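Local coordinates for protein Hen1 (Anabaena variabilis, PDB 3JWH) that catalyses the 2'-O-methylation of the 3'-terminal nucleotide of RNA, its methyltransferase domain probably drawing the methyl group from S-adenosylmethionine, at residues G41-L44 / K45-K49; A23-Q27 / S28-R32; E113-L117 / S118-A122. One frame throughout, in Å; residues are numbered along the deposited sequence.

Contact 1: G41-L44 / K45-K49. With SAH (S-adenosyl-L-homocysteine), chain C.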
loop_
_atom_site.group_PDB
_atom_site.type_symbol
_atom_site.label_atom_id
_atom_site.label_comp_id
_atom_site.label_asym_id
_atom_site.label_seq_id
_atom_site.Cartn_x
_atom_site.Cartn_y
_atom_site.Cartn_z
ATOM N N GLY A 41 1.361 4.467 10.716
ATOM C CA GLY A 41 2.146 3.252 10.841
ATOM C C GLY A 41 1.418 1.982 11.235
ATOM O O GLY A 41 2.020 1.077 11.809
ATOM N N ASN A 42 0.130 1.897 10.927
ATOM C CA ASN A 42 -0.633 0.703 11.277
ATOM C C ASN A 42 -0.001 -0.521 10.638
ATOM O O ASN A 42 0.319 -1.489 11.323
ATOM C CB ASN A 42 -2.090 0.854 10.852
ATOM C CG ASN A 42 -2.826 1.875 11.692
ATOM O OD1 ASN A 42 -2.520 2.049 12.880
ATOM N ND2 ASN A 42 -3.814 2.550 11.095
ATOM N N LEU A 43 0.211 -0.469 9.325
ATOM C CA LEU A 43 0.843 -1.586 8.650
ATOM C C LEU A 43 2.316 -1.703 9.067
ATOM O O LEU A 43 2.842 -2.813 9.195
ATOM C CB LEU A 43 0.733 -1.427 7.134
ATOM C CG LEU A 43 1.565 -2.439 6.346
ATOM C CD1 LEU A 43 1.054 -3.855 6.602
ATOM C CD2 LEU A 43 1.503 -2.108 4.871
ATOM N N LEU A 44 2.987 -0.566 9.284
ATOM C CA LEU A 44 4.403 -0.607 9.694
ATOM C C LEU A 44 4.565 -1.349 11.036
ATOM O O LEU A 44 5.543 -2.065 11.233
ATOM C CB LEU A 44 4.991 0.813 9.823
ATOM C CG LEU A 44 5.047 1.770 8.619
ATOM C CD1 LEU A 44 5.732 3.043 9.077
ATOM C CD2 LEU A 44 5.796 1.163 7.424
ATOM N N LYS A 45 3.616 -1.180 11.953
ATOM C CA LYS A 45 3.682 -1.857 13.253
ATOM C C LYS A 45 3.641 -3.373 13.079
ATOM O O LYS A 45 4.426 -4.104 13.685
ATOM C CB LYS A 45 2.525 -1.405 14.147
ATOM C CG LYS A 45 2.539 -2.022 15.536
ATOM C CD LYS A 45 1.624 -1.278 16.497
ATOM C CE LYS A 45 1.967 -1.615 17.943
ATOM N NZ LYS A 45 1.175 -0.808 18.926
ATOM N N ILE A 46 2.727 -3.838 12.231
ATOM C CA ILE A 46 2.580 -5.261 11.955
ATOM C C ILE A 46 3.799 -5.875 11.254
ATOM O O ILE A 46 4.181 -6.996 11.553
ATOM C CB ILE A 46 1.284 -5.513 11.116
ATOM C CG1 ILE A 46 0.058 -5.311 12.013
ATOM C CG2 ILE A 46 1.269 -6.932 10.543
ATOM C CD1 ILE A 46 -1.237 -5.132 11.255
ATOM N N LEU A 47 4.419 -5.148 10.325
ATOM C CA LEU A 47 5.591 -5.672 9.626
ATOM C C LEU A 47 6.839 -5.742 10.520
ATOM O O LEU A 47 7.602 -6.707 10.471
ATOM C CB LEU A 47 5.913 -4.802 8.402
ATOM C CG LEU A 47 4.863 -4.643 7.301
ATOM C CD1 LEU A 47 5.480 -3.880 6.127
ATOM C CD2 LEU A 47 4.364 -6.016 6.844
ATOM N N LEU A 48 7.050 -4.706 11.325
ATOM C CA LEU A 48 8.211 -4.631 12.205
ATOM C C LEU A 48 8.197 -5.757 13.240
ATOM O O LEU A 48 9.240 -6.326 13.577
ATOM C CB LEU A 48 8.231 -3.285 12.935
ATOM C CG LEU A 48 9.531 -2.463 13.009
ATOM C CD1 LEU A 48 9.552 -1.724 14.350
ATOM C CD2 LEU A 48 10.769 -3.337 12.863
ATOM N N LYS A 49 7.011 -6.067 13.744
ATOM C CA LYS A 49 6.836 -7.120 14.743
ATOM C C LYS A 49 7.087 -8.493 14.152
ATOM O O LYS A 49 7.503 -9.397 14.856
ATOM C CB LYS A 49 5.414 -7.095 15.321
ATOM C CG LYS A 49 5.108 -5.903 16.199
ATOM C CD LYS A 49 3.655 -5.925 16.680
ATOM C CE LYS A 49 2.686 -5.812 15.511
ATOM N NZ LYS A 49 1.260 -5.762 15.941
HETATM N N SAH C . -1.950 3.881 4.870
HETATM C CA SAH C . -2.347 4.372 6.198
HETATM C CB SAH C . -3.443 5.429 6.042
HETATM C CG SAH C . -2.957 6.573 5.152
HETATM S SD SAH C . -4.213 7.868 4.841
HETATM C C SAH C . -2.896 3.212 7.032
HETATM O O SAH C . -4.135 3.045 7.008
HETATM O OXT SAH C . -2.068 2.525 7.671
HETATM C "C5'" SAH C . -3.351 8.712 3.467
HETATM C "C4'" SAH C . -1.876 8.947 3.799
HETATM O "O4'" SAH C . -1.196 9.366 2.603
HETATM C "C3'" SAH C . -1.735 10.081 4.820
HETATM O "O3'" SAH C . -0.648 9.805 5.708
HETATM C "C2'" SAH C . -1.397 11.264 3.914
HETATM O "O2'" SAH C . -0.657 12.233 4.662
HETATM C "C1'" SAH C . -0.461 10.552 2.940
HETATM N N9 SAH C . -0.230 11.340 1.711
HETATM C C8 SAH C . -1.168 11.942 0.984
HETATM N N7 SAH C . -0.608 12.528 -0.070
HETATM C C5 SAH C . 0.700 12.301 -0.017
HETATM C C6 SAH C . 1.777 12.654 -0.814
HETATM N N6 SAH C . 1.593 13.393 -1.908
HETATM N N1 SAH C . 3.002 12.254 -0.465
HETATM C C2 SAH C . 3.198 11.530 0.629
HETATM N N3 SAH C . 2.198 11.178 1.412
HETATM C C4 SAH C . 0.943 11.543 1.122
#
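Leu43 and Leu47 lie one turn apart on helix 42-49, and their branched ends lean across each other at a slant. CG of Leu43 stands anti to the backbone N (chi1 171°), which swings CD1 along the helix until it rests 4.0 Å from CG of Leu47. The same CG of Leu47 also presses on the backbone, 3.3 Å from O of Leu43. That oxygen takes the helical bond from Leu47 N at 3.0 Å, almost straight on to the carbonyl. Branched leucines suit this buried side because they fill it without polar atoms to satisfy.

Gly41 caps the helix, its O receiving N of Lys45 at 2.8 Å. A positive phi of 86° is at ease in glycine, which has no CB to press on the preceding carbonyl. Asn42, the first helical residue, turns away from the next turn, and its CB lies 3.6 Å from OXT of S-adenosyl-L-homocysteine. The glycine-rich turn Gly37-Cys38-Gly39 just ahead belongs to the same pocket, an arrangement characteristic of Rossmann-like methyltransferases.

Helix 42-49 is the crossover of the beta-alpha-beta unit between strands 32-36 and 55-60: Leu43 and Leu44 rest on Asp35, Leu47 on Val33, Ile46 meets Met18 and Val22 of helix 13-27, and Lys45 reaches helix 63-73.

Contact 2: A23-Q27 / S28-R32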
loop_
_atom_site.group_PDB
_atom_site.type_symbol
_atom_site.label_atom_id
_atom_site.label_comp_id
_atom_site.label_asym_id
_atom_site.label_seq_id
_atom_site.Cartn_x
_atom_site.Cartn_y
_atom_site.Cartn_z
ATOM N N ALA A 23 -0.572 -10.954 3.791
ATOM C CA ALA A 23 -0.714 -12.228 3.093
ATOM C C ALA A 23 -0.186 -12.119 1.659
ATOM O O ALA A 23 0.517 -13.004 1.175
ATOM C CB ALA A 23 -2.184 -12.652 3.086
ATOM N N ALA A 24 -0.520 -11.035 0.973
ATOM C CA ALA A 24 -0.038 -10.873 -0.394
ATOM C C ALA A 24 1.489 -10.715 -0.436
ATOM O O ALA A 24 2.148 -11.269 -1.310
ATOM C CB ALA A 24 -0.718 -9.678 -1.058
ATOM N N LEU A 25 2.044 -9.959 0.509
ATOM C CA LEU A 25 3.487 -9.760 0.572
ATOM C C LEU A 25 4.204 -11.086 0.720
ATOM O O LEU A 25 5.177 -11.372 0.011
ATOM C CB LEU A 25 3.850 -8.856 1.752
ATOM C CG LEU A 25 3.500 -7.377 1.567
ATOM C CD1 LEU A 25 3.766 -6.631 2.835
ATOM C CD2 LEU A 25 4.328 -6.792 0.415
ATOM N N LYS A 26 3.712 -11.899 1.648
ATOM C CA LYS A 26 4.314 -13.199 1.920
ATOM C C LYS A 26 4.292 -14.158 0.736
ATOM O O LYS A 26 5.291 -14.817 0.469
ATOM C CB LYS A 26 3.657 -13.828 3.160
ATOM C CG LYS A 26 4.148 -13.191 4.468
ATOM C CD LYS A 26 3.498 -13.776 5.713
ATOM C CE LYS A 26 4.185 -13.245 6.965
ATOM N NZ LYS A 26 3.573 -13.736 8.232
ATOM N N GLN A 27 3.178 -14.219 0.013
ATOM C CA GLN A 27 3.084 -15.103 -1.146
ATOM C C GLN A 27 4.077 -14.727 -2.255
ATOM O O GLN A 27 4.489 -15.578 -3.050
ATOM C CB GLN A 27 1.668 -15.094 -1.708
ATOM C CG GLN A 27 0.615 -15.418 -0.678
ATOM C CD GLN A 27 -0.663 -15.930 -1.304
ATOM O OE1 GLN A 27 -1.258 -15.271 -2.166
ATOM N NE2 GLN A 27 -1.093 -17.112 -0.878
ATOM N N SER A 28 4.443 -13.451 -2.311
ATOM C CA SER A 28 5.400 -12.957 -3.294
ATOM C C SER A 28 6.797 -12.994 -2.676
ATOM O O SER A 28 7.775 -12.624 -3.318
ATOM C CB SER A 28 5.065 -11.512 -3.675
ATOM O OG SER A 28 3.739 -11.398 -4.152
ATOM N N ASN A 29 6.884 -13.432 -1.426
ATOM C CA ASN A 29 8.164 -13.497 -0.723
ATOM C C ASN A 29 8.855 -12.125 -0.752
ATOM O O ASN A 29 10.052 -12.010 -1.036
ATOM C CB ASN A 29 9.056 -14.571 -1.359
ATOM C CG ASN A 29 10.355 -14.799 -0.585
ATOM O OD1 ASN A 29 10.381 -14.753 0.649
ATOM N ND2 ASN A 29 11.432 -15.068 -1.314
ATOM N N ALA A 30 8.073 -11.088 -0.458
ATOM C CA ALA A 30 8.554 -9.710 -0.428
ATOM C C ALA A 30 9.045 -9.406 0.978
ATOM O O ALA A 30 8.264 -9.069 1.853
ATOM C CB ALA A 30 7.423 -8.759 -0.814
ATOM N N ARG A 31 10.346 -9.524 1.195
ATOM C CA ARG A 31 10.913 -9.288 2.522
ATOM C C ARG A 31 11.222 -7.820 2.819
ATOM O O ARG A 31 11.109 -7.377 3.965
ATOM C CB ARG A 31 12.196 -10.104 2.684
ATOM C CG ARG A 31 12.042 -11.598 2.436
ATOM C CD ARG A 31 11.139 -12.210 3.491
ATOM N NE ARG A 31 10.969 -13.648 3.318
ATOM C CZ ARG A 31 11.955 -14.536 3.393
ATOM N NH1 ARG A 31 13.195 -14.136 3.639
ATOM N NH2 ARG A 31 11.697 -15.827 3.217
ATOM N N ARG A 32 11.625 -7.082 1.785
ATOM C CA ARG A 32 11.996 -5.677 1.910
ATOM C C ARG A 32 10.826 -4.844 1.431
ATOM O O ARG A 32 10.554 -4.791 0.242
ATOM C CB ARG A 32 13.218 -5.391 1.041
ATOM C CG ARG A 32 14.399 -6.311 1.292
ATOM C CD ARG A 32 15.310 -5.756 2.363
ATOM N NE ARG A 32 16.295 -6.732 2.828
ATOM C CZ ARG A 32 17.224 -6.470 3.739
ATOM N NH1 ARG A 32 17.299 -5.264 4.287
ATOM N NH2 ARG A 32 18.056 -7.423 4.128
#
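A Schellman motif ends helix 13-27, with Leu25 in its last turn and Ala30 just beyond it forming the outer pair. N of Ala30 reaches back to O of Leu25 at 2.9 Å, a nearly straight bond with an N-H...O angle of 172°. Nested inside it, N of Asn29 binds O of Lys26 at 2.8 Å, but from above the carbonyl plane, not along a lone pair. Together the two bonds use carbonyls that the helix itself can no longer pair in the regular way.

The turn depends on Asn29 adopting a left-handed conformation, with phi at 54°; after glycine, asparagine is among the residues that tolerate this most readily. The apolar contact that commonly goes with the motif is present too: CD2 of Leu25 lies 3.9 Å from CB of Ala30. Alanine suits this place because its small methyl group, directed at the helix, fits against the leucine while also lying 3.5 Å from O of Leu25.

Ser28 holds the last turn from another side. With OG anti to its own carbonyl carbon (chi1 -56°), the hydroxyl folds back and donates to O of Ala24 at 3.3 Å. Its backbone N makes only weak bonds, to O of Ala24 and to O of Leu25, so the hydroxyl adds a second link to the Ala24 carbonyl.

Past the turn the chain enters strand 32-36, an inner strand of the Rossmann-like sheet, lying between strands 55-60 and 105-109. Leu25 and Ala30 both pack on Ala105 of the adjoining strand 105-109, and Leu25 also meets Ile137 and Phe53. Lys26 extends outward to a salt bridge with Asp50.

Contact 3: E113-L117 / S118-A122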
loop_
_atom_site.group_PDB
_atom_site.type_symbol
_atom_site.label_atom_id
_atom_site.label_comp_id
_atom_site.label_asym_id
_atom_site.label_seq_id
_atom_site.Cartn_x
_atom_site.Cartn_y
_atom_site.Cartn_z
ATOM N N GLU A 113 -7.195 7.373 -3.301
ATOM C CA GLU A 113 -8.407 8.177 -3.232
ATOM C C GLU A 113 -8.135 9.633 -2.830
ATOM O O GLU A 113 -8.881 10.533 -3.222
ATOM C CB GLU A 113 -9.394 7.543 -2.245
ATOM C CG GLU A 113 -8.799 7.288 -0.871
ATOM C CD GLU A 113 -8.352 5.844 -0.663
ATOM O OE1 GLU A 113 -7.713 5.252 -1.572
ATOM O OE2 GLU A 113 -8.638 5.306 0.433
ATOM N N HIS A 114 -7.075 9.868 -2.063
ATOM C CA HIS A 114 -6.755 11.224 -1.618
ATOM C C HIS A 114 -5.780 11.957 -2.541
ATOM O O HIS A 114 -5.122 12.907 -2.125
ATOM C CB HIS A 114 -6.168 11.211 -0.197
ATOM C CG HIS A 114 -6.877 10.297 0.755
ATOM N ND1 HIS A 114 -8.230 10.380 1.006
ATOM C CD2 HIS A 114 -6.414 9.282 1.523
ATOM C CE1 HIS A 114 -8.570 9.457 1.889
ATOM N NE2 HIS A 114 -7.486 8.776 2.219
ATOM N N LEU A 115 -5.664 11.516 -3.784
ATOM C CA LEU A 115 -4.769 12.183 -4.728
ATOM C C LEU A 115 -5.592 12.776 -5.858
ATOM O O LEU A 115 -6.490 12.119 -6.380
ATOM C CB LEU A 115 -3.762 11.194 -5.319
ATOM C CG LEU A 115 -2.671 10.622 -4.415
ATOM C CD1 LEU A 115 -1.836 9.631 -5.205
ATOM C CD2 LEU A 115 -1.798 11.744 -3.876
ATOM N N ASP A 116 -5.298 14.014 -6.233
ATOM C CA ASP A 116 -6.028 14.633 -7.330
ATOM C C ASP A 116 -5.300 14.323 -8.632
ATOM O O ASP A 116 -4.253 13.674 -8.624
ATOM C CB ASP A 116 -6.147 16.148 -7.126
ATOM C CG ASP A 116 -4.807 16.821 -6.934
ATOM O OD1 ASP A 116 -3.923 16.654 -7.802
ATOM O OD2 ASP A 116 -4.634 17.525 -5.913
ATOM N N LEU A 117 -5.850 14.783 -9.749
ATOM C CA LEU A 117 -5.240 14.525 -11.045
ATOM C C LEU A 117 -3.799 15.006 -11.174
ATOM O O LEU A 117 -2.958 14.272 -11.687
ATOM C CB LEU A 117 -6.097 15.123 -12.168
ATOM C CG LEU A 117 -6.961 16.351 -11.862
ATOM C CD1 LEU A 117 -6.088 17.508 -11.388
ATOM C CD2 LEU A 117 -7.752 16.744 -13.115
ATOM N N SER A 118 -3.511 16.216 -10.699
ATOM C CA SER A 118 -2.159 16.779 -10.783
ATOM C C SER A 118 -1.144 16.127 -9.834
ATOM O O SER A 118 -0.040 16.656 -9.652
ATOM C CB SER A 118 -2.192 18.284 -10.503
ATOM O OG SER A 118 -2.206 18.549 -9.108
ATOM N N ARG A 119 -1.520 14.993 -9.234
ATOM C CA ARG A 119 -0.648 14.259 -8.314
ATOM C C ARG A 119 -0.685 12.753 -8.552
ATOM O O ARG A 119 0.293 12.049 -8.290
ATOM C CB ARG A 119 -1.033 14.529 -6.861
ATOM C CG ARG A 119 -0.545 15.847 -6.297
ATOM C CD ARG A 119 -0.789 15.936 -4.798
ATOM N NE ARG A 119 -0.378 17.233 -4.280
ATOM C CZ ARG A 119 -0.617 17.665 -3.046
ATOM N NH1 ARG A 119 -1.268 16.904 -2.177
ATOM N NH2 ARG A 119 -0.212 18.874 -2.683
ATOM N N LEU A 120 -1.813 12.254 -9.044
ATOM C CA LEU A 120 -1.960 10.828 -9.295
ATOM C C LEU A 120 -1.021 10.383 -10.419
ATOM O O LEU A 120 -0.259 9.425 -10.266
ATOM C CB LEU A 120 -3.421 10.503 -9.650
ATOM C CG LEU A 120 -3.804 9.036 -9.890
ATOM C CD1 LEU A 120 -3.465 8.195 -8.657
ATOM C CD2 LEU A 120 -5.293 8.952 -10.205
ATOM N N GLY A 121 -1.079 11.086 -11.542
ATOM C CA GLY A 121 -0.220 10.757 -12.664
ATOM C C GLY A 121 1.257 10.761 -12.297
ATOM O O GLY A 121 2.003 9.862 -12.706
ATOM N N ALA A 122 1.687 11.753 -11.522
ATOM C CA ALA A 122 3.093 11.831 -11.127
ATOM C C ALA A 122 3.447 10.671 -10.197
ATOM O O ALA A 122 4.511 10.076 -10.299
ATOM C CB ALA A 122 3.386 13.172 -10.446
#
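Leu115 and Leu120 meet across the start of helix 117-131 in a hydrophobic staple, joining the residue before the N-cap to the fourth residue of the helix. The two side chains cross at about a right angle, with CD1 of Leu115 lying 4.1 Å from CD1 of Leu120. The other methyl of Leu115, CD2, comes 4.2 Å from CB of Arg119, so both branches of the leucine are put to use. On its other flank Leu120 touches Trp166. Leucine suits both ends of the staple because two branched apolar side chains can meet over the first turn.

Asp116 is the N-cap between them. Its backbone O takes two donors: N of Leu120 at 2.9 Å, nearly in line with the carbonyl, and N of Arg119 at 3.1 Å from well above the carbonyl plane. Aspartate is a common choice here, since its negative charge probably interacts well with the positive end of the helix dipole. The positive end of Arg119 is near as well, NE being 4.6 Å from OD2 of Asp116, although no N-H of the guanidinium points at that oxygen.

The same stretch borders the cofactor pocket, to which His114 belongs. Ser118 steadies the aspartate carboxylate with its hydroxyl. Its chi1 of 82° sets OG between the backbone N and the carbonyl carbon, facing back to the aspartate. From there Ser118 OG donates to OD1 of Asp116 at 2.9 Å, meeting the oxygen on its syn side but 34° out of the carboxylate plane.

Contacts 1 and 2 are direct neighbours: their centres are 14 Å apart, and CD2 of Leu47 in contact 1 packs on CD1 of Leu25 in contact 2 at 4.1 Å. Contact 3 lies on the opposite side of the chain's centre, with nearest atoms about 11 Å from contact 1 and about 16 Å from contact 2. S-adenosyl-L-homocysteine bridges part of that gap. Asn42 of contact 1 lies by its carboxylate. In contact 3, CD2 of His114 is 3.7 Å from C5' of SAH, the same ligand, and CD2 of Leu115 is 4.1 Å from N7 of the SAH adenine. Contact 2 stands back, the side chain of Leu25 being about 12 Å from the ligand.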